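Local coordinates for natterin-like protein (Lethenteron camtschaticum, PDB 6IUL), which is a lamprey immune cytotoxin with antitumour activity that probably recognises glycans through a jacalin-like domain and forms pores in target membranes, at residues Y156-M168 against V221-G233. Numbering follows the deposited sequence.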
loop_
_atom_site.group_PDB
_atom_site.type_symbol
_atom_site.label_atom_id
_atom_site.label_comp_id
_atom_site.label_asym_id
_atom_site.label_seq_id
_atom_site.Cartn_x
_atom_site.Cartn_y
_atom_site.Cartn_z
ATOM N N TYR A 156 1.792 -20.821 11.101
ATOM C CA TYR A 156 2.869 -20.239 11.870
ATOM C C TYR A 156 3.281 -21.305 12.900
ATOM O O TYR A 156 2.769 -21.335 14.028
ATOM C CB TYR A 156 2.403 -18.946 12.554
ATOM C CG TYR A 156 1.783 -17.990 11.594
ATOM C CD1 TYR A 156 2.558 -17.066 10.915
ATOM C CD2 TYR A 156 0.404 -18.017 11.367
ATOM C CE1 TYR A 156 1.973 -16.164 10.027
ATOM C CE2 TYR A 156 -0.182 -17.149 10.474
ATOM C CZ TYR A 156 0.612 -16.231 9.791
ATOM O OH TYR A 156 0.016 -15.372 8.895
ATOM N N PRO A 157 4.184 -22.207 12.493
ATOM C CA PRO A 157 4.423 -23.430 13.287
ATOM C C PRO A 157 5.123 -23.204 14.656
ATOM O O PRO A 157 5.082 -24.066 15.497
ATOM C CB PRO A 157 5.285 -24.301 12.348
ATOM C CG PRO A 157 5.873 -23.349 11.370
ATOM C CD PRO A 157 4.931 -22.190 11.224
ATOM N N THR A 158 5.756 -22.062 14.862
ATOM C CA THR A 158 6.391 -21.777 16.155
ATOM C C THR A 158 5.577 -20.805 17.019
ATOM O O THR A 158 6.046 -20.383 18.076
ATOM C CB THR A 158 7.784 -21.196 15.996
ATOM O OG1 THR A 158 7.705 -19.882 15.445
ATOM C CG2 THR A 158 8.686 -22.110 15.115
ATOM N N MET A 159 4.362 -20.476 16.580
ATOM C CA MET A 159 3.585 -19.415 17.190
ATOM C C MET A 159 3.247 -19.649 18.680
ATOM O O MET A 159 3.449 -18.759 19.508
ATOM C CB MET A 159 2.283 -19.199 16.421
ATOM C CG MET A 159 1.483 -18.031 17.001
ATOM S SD MET A 159 0.225 -17.389 15.884
ATOM C CE MET A 159 -1.234 -18.272 16.411
ATOM N N HIS A 160 2.730 -20.838 18.967
ATOM C CA HIS A 160 2.451 -21.322 20.311
ATOM C C HIS A 160 3.645 -21.359 21.294
ATOM O O HIS A 160 3.426 -21.596 22.456
ATOM C CB HIS A 160 1.874 -22.748 20.182
ATOM C CG HIS A 160 2.871 -23.750 19.655
ATOM N ND1 HIS A 160 3.290 -23.763 18.338
ATOM C CD2 HIS A 160 3.582 -24.715 20.282
ATOM C CE1 HIS A 160 4.183 -24.720 18.172
ATOM N NE2 HIS A 160 4.376 -25.315 19.334
ATOM N N GLN A 161 4.877 -21.173 20.841
ATOM C CA GLN A 161 6.042 -21.291 21.704
ATOM C C GLN A 161 6.691 -19.965 22.007
ATOM O O GLN A 161 7.608 -19.916 22.827
ATOM C CB GLN A 161 7.134 -22.179 21.070
ATOM C CG GLN A 161 6.710 -23.606 20.759
ATOM C CD GLN A 161 7.745 -24.354 19.903
ATOM O OE1 GLN A 161 8.587 -23.744 19.216
ATOM N NE2 GLN A 161 7.675 -25.686 19.933
ATOM N N ILE A 162 6.290 -18.880 21.337
ATOM C CA ILE A 162 6.909 -17.615 21.651
ATOM C C ILE A 162 5.878 -16.623 22.205
ATOM O O ILE A 162 4.718 -16.574 21.764
ATOM C CB ILE A 162 7.752 -17.081 20.498
ATOM C CG1 ILE A 162 6.965 -16.169 19.618
ATOM C CG2 ILE A 162 8.352 -18.205 19.644
ATOM C CD1 ILE A 162 7.866 -15.138 18.964
ATOM N N LEU A 163 6.305 -15.881 23.222
ATOM C CA LEU A 163 5.406 -14.920 23.849
ATOM C C LEU A 163 5.521 -13.559 23.192
ATOM O O LEU A 163 6.638 -13.123 22.884
ATOM C CB LEU A 163 5.630 -14.819 25.359
ATOM C CG LEU A 163 4.955 -15.948 26.173
ATOM C CD1 LEU A 163 4.953 -15.508 27.642
ATOM C CD2 LEU A 163 3.531 -16.384 25.738
ATOM N N PRO A 164 4.366 -12.889 22.988
ATOM C CA PRO A 164 4.374 -11.557 22.413
ATOM C C PRO A 164 5.125 -10.585 23.312
ATOM O O PRO A 164 5.098 -10.720 24.537
ATOM C CB PRO A 164 2.898 -11.181 22.335
ATOM C CG PRO A 164 2.155 -12.446 22.425
ATOM C CD PRO A 164 2.999 -13.366 23.247
ATOM N N ASN A 165 5.823 -9.634 22.718
ATOM C CA ASN A 165 6.436 -8.581 23.505
ATOM C C ASN A 165 5.576 -7.301 23.364
ATOM O O ASN A 165 5.809 -6.467 22.463
ATOM C CB ASN A 165 7.863 -8.319 23.042
ATOM C CG ASN A 165 8.515 -7.206 23.822
ATOM O OD1 ASN A 165 8.090 -6.902 24.939
ATOM N ND2 ASN A 165 9.522 -6.580 23.247
ATOM N N VAL A 166 4.593 -7.146 24.242
ATOM C CA VAL A 166 3.676 -5.998 24.171
ATOM C C VAL A 166 4.192 -4.786 24.929
ATOM O O VAL A 166 4.296 -4.830 26.120
ATOM C CB VAL A 166 2.307 -6.392 24.719
ATOM C CG1 VAL A 166 1.351 -5.231 24.614
ATOM C CG2 VAL A 166 1.758 -7.586 23.953
ATOM N N GLN A 167 4.547 -3.723 24.222
ATOM C CA GLN A 167 5.054 -2.486 24.811
ATOM C C GLN A 167 3.896 -1.473 24.948
ATOM O O GLN A 167 3.187 -1.175 23.964
ATOM C CB GLN A 167 6.171 -1.823 23.964
ATOM C CG GLN A 167 7.529 -2.554 23.803
ATOM C CD GLN A 167 8.253 -2.972 25.110
ATOM O OE1 GLN A 167 9.389 -3.422 25.057
ATOM N NE2 GLN A 167 7.585 -2.886 26.256
ATOM N N MET A 168 3.753 -0.937 26.165
ATOM C CA MET A 168 2.715 0.022 26.510
ATOM C C MET A 168 3.200 1.436 26.261
ATOM O O MET A 168 4.354 1.771 26.540
ATOM C CB MET A 168 2.312 -0.153 27.985
ATOM C CG MET A 168 1.741 -1.526 28.319
ATOM S SD MET A 168 0.317 -2.040 27.302
ATOM C CE MET A 168 -0.268 -3.431 28.301
ATOM N N VAL A 221 -2.465 -10.260 18.806
ATOM C CA VAL A 221 -2.204 -10.511 20.197
ATOM C C VAL A 221 -3.529 -10.661 20.944
ATOM O O VAL A 221 -4.504 -10.023 20.614
ATOM C CB VAL A 221 -1.348 -9.379 20.754
ATOM C CG1 VAL A 221 -1.485 -9.259 22.258
ATOM C CG2 VAL A 221 0.105 -9.589 20.358
ATOM N N MET A 222 -3.548 -11.531 21.944
ATOM C CA MET A 222 -4.759 -11.877 22.678
ATOM C C MET A 222 -4.479 -11.869 24.185
ATOM O O MET A 222 -3.466 -12.406 24.655
ATOM C CB MET A 222 -5.204 -13.275 22.232
ATOM C CG MET A 222 -6.317 -13.920 23.034
ATOM S SD MET A 222 -6.561 -15.623 22.477
ATOM C CE MET A 222 -7.910 -15.367 21.316
ATOM N N GLU A 223 -5.428 -11.318 24.933
ATOM C CA GLU A 223 -5.344 -11.202 26.403
ATOM C C GLU A 223 -5.650 -12.556 27.043
ATOM O O GLU A 223 -6.743 -13.087 26.908
ATOM C CB GLU A 223 -6.297 -10.124 26.967
ATOM C CG GLU A 223 -6.734 -9.033 25.973
ATOM C CD GLU A 223 -7.901 -9.472 25.079
ATOM O OE1 GLU A 223 -8.910 -9.909 25.659
ATOM O OE2 GLU A 223 -7.799 -9.430 23.819
ATOM N N VAL A 224 -4.636 -13.125 27.670
ATOM C CA VAL A 224 -4.808 -14.210 28.618
ATOM C C VAL A 224 -4.479 -13.560 29.961
ATOM O O VAL A 224 -4.111 -12.395 29.989
ATOM C CB VAL A 224 -3.898 -15.423 28.285
ATOM C CG1 VAL A 224 -4.330 -16.037 26.963
ATOM C CG2 VAL A 224 -2.412 -15.047 28.270
ATOM N N GLU A 225 -4.648 -14.273 31.071
ATOM C CA GLU A 225 -4.279 -13.696 32.355
ATOM C C GLU A 225 -3.017 -14.333 32.902
ATOM O O GLU A 225 -2.748 -14.257 34.093
ATOM C CB GLU A 225 -5.457 -13.719 33.329
ATOM C CG GLU A 225 -6.618 -12.863 32.842
ATOM C CD GLU A 225 -7.807 -13.673 32.347
ATOM O OE1 GLU A 225 -7.620 -14.817 31.874
ATOM O OE2 GLU A 225 -8.930 -13.151 32.421
ATOM N N THR A 226 -2.250 -14.952 32.004
ATOM C CA THR A 226 -0.821 -15.222 32.207
ATOM C C THR A 226 -0.005 -14.053 31.639
ATOM O O THR A 226 1.156 -13.826 31.994
ATOM C CB THR A 226 -0.388 -16.516 31.479
ATOM O OG1 THR A 226 -1.280 -17.586 31.820
ATOM C CG2 THR A 226 1.069 -16.893 31.820
ATOM N N GLY A 227 -0.652 -13.306 30.757
ATOM C CA GLY A 227 -0.019 -12.211 30.032
ATOM C C GLY A 227 -0.676 -12.043 28.666
ATOM O O GLY A 227 -1.882 -11.795 28.570
ATOM N N PHE A 228 0.111 -12.198 27.604
ATOM C CA PHE A 228 -0.444 -12.173 26.268
ATOM C C PHE A 228 -0.024 -13.441 25.521
ATOM O O PHE A 228 1.006 -14.048 25.814
ATOM C CB PHE A 228 0.027 -10.929 25.534
ATOM C CG PHE A 228 -0.559 -9.639 26.053
ATOM C CD1 PHE A 228 -1.832 -9.238 25.678
ATOM C CD2 PHE A 228 0.190 -8.789 26.861
ATOM C CE1 PHE A 228 -2.352 -8.014 26.095
ATOM C CE2 PHE A 228 -0.341 -7.575 27.310
ATOM C CZ PHE A 228 -1.608 -7.184 26.923
ATOM N N SER A 229 -0.862 -13.847 24.579
ATOM C CA SER A 229 -0.514 -14.892 23.644
ATOM C C SER A 229 -0.865 -14.494 22.211
ATOM O O SER A 229 -1.732 -13.672 21.964
ATOM C CB SER A 229 -1.219 -16.183 23.999
ATOM O OG SER A 229 -2.610 -16.009 23.837
ATOM N N PHE A 230 -0.182 -15.109 21.254
ATOM C CA PHE A 230 -0.542 -14.965 19.836
ATOM C C PHE A 230 -1.779 -15.795 19.436
ATOM O O PHE A 230 -1.984 -16.892 19.946
ATOM C CB PHE A 230 0.656 -15.349 18.964
ATOM C CG PHE A 230 1.778 -14.349 18.982
ATOM C CD1 PHE A 230 1.549 -13.036 18.647
ATOM C CD2 PHE A 230 3.077 -14.735 19.255
ATOM C CE1 PHE A 230 2.579 -12.116 18.615
ATOM C CE2 PHE A 230 4.111 -13.816 19.256
ATOM C CZ PHE A 230 3.868 -12.501 18.917
ATOM N N THR A 231 -2.616 -15.248 18.555
ATOM C CA THR A 231 -3.611 -16.032 17.791
ATOM C C THR A 231 -3.672 -15.506 16.358
ATOM O O THR A 231 -3.003 -14.512 16.037
ATOM C CB THR A 231 -5.023 -15.938 18.346
ATOM O OG1 THR A 231 -5.234 -14.604 18.825
ATOM C CG2 THR A 231 -5.224 -16.966 19.440
ATOM N N VAL A 232 -4.455 -16.161 15.496
ATOM C CA VAL A 232 -4.641 -15.662 14.143
ATOM C C VAL A 232 -6.070 -15.203 13.998
ATOM O O VAL A 232 -7.004 -15.967 14.228
ATOM C CB VAL A 232 -4.289 -16.681 13.001
ATOM C CG1 VAL A 232 -2.827 -17.081 13.068
ATOM C CG2 VAL A 232 -5.211 -17.899 13.012
ATOM N N GLY A 233 -6.226 -13.958 13.563
ATOM C CA GLY A 233 -7.546 -13.390 13.338
ATOM C C GLY A 233 -8.352 -14.095 12.266
ATOM O O GLY A 233 -7.915 -15.066 11.631
#
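Val221 meets the 156-168 segment with both of its methyls: CG2 lies 3.8 Å from Pro164 CB, while CG1 reaches toward Val166. A beta-branched residue suits this strand position, since its two short arms divide between two neighbours, and the same side chain also touches Ala271 of strand 260-285 and Thr303 of strand 290-313. The chain then turns back through residues 224-227. Phe228 follows, its flat ring serving as a floor for Val166, whose CG2 sits over one face, 3.9 Å from the ring centroid; the terminal methyl of Met168 arrives instead at the ring's edge. The Phe228 carbonyl oxygen is approached by carbon, with Pro164 CD 3.3 Å away, a carbon probably polarised slightly by its neighbouring nitrogen. Residues 221-223 and 228-233 form a beta hairpin, where Met222 and Ser229 make a hydrogen-bonded antiparallel pair, in the elongated, strand-rich part that matches the ETX/MTX2 family of the aerolysin clan, probably the pore-forming module; residues 156-165 run alongside strand 228-233 in roughly the opposite sense before leading into strand 166-178, without a hydrogen bond between the two segments. Phe230 makes the broadest contact. Pro164 CG stands almost exactly on its ring normal, 3.7 Å from the centroid and 4° off axis, a CH-pi contact suited to proline's rigid, compact ring, while Ile162 CG1 comes up at the edge in the ring plane. Met159, extended with CG anti to its backbone N (chi1 -177°), runs past Phe230 CB, then bends at its sulfur (chi3 95°) to bring CE 3.5 Å from Thr231 CA, an unbranched, flexible chain that can cross Phe230 obliquely and reach the backbone. Val232 CG1 finally meets Tyr156 CE2 at 3.7 Å, obliquely to the ring, whose hydroxyl is hydrogen-bonded to Trp200 NE1.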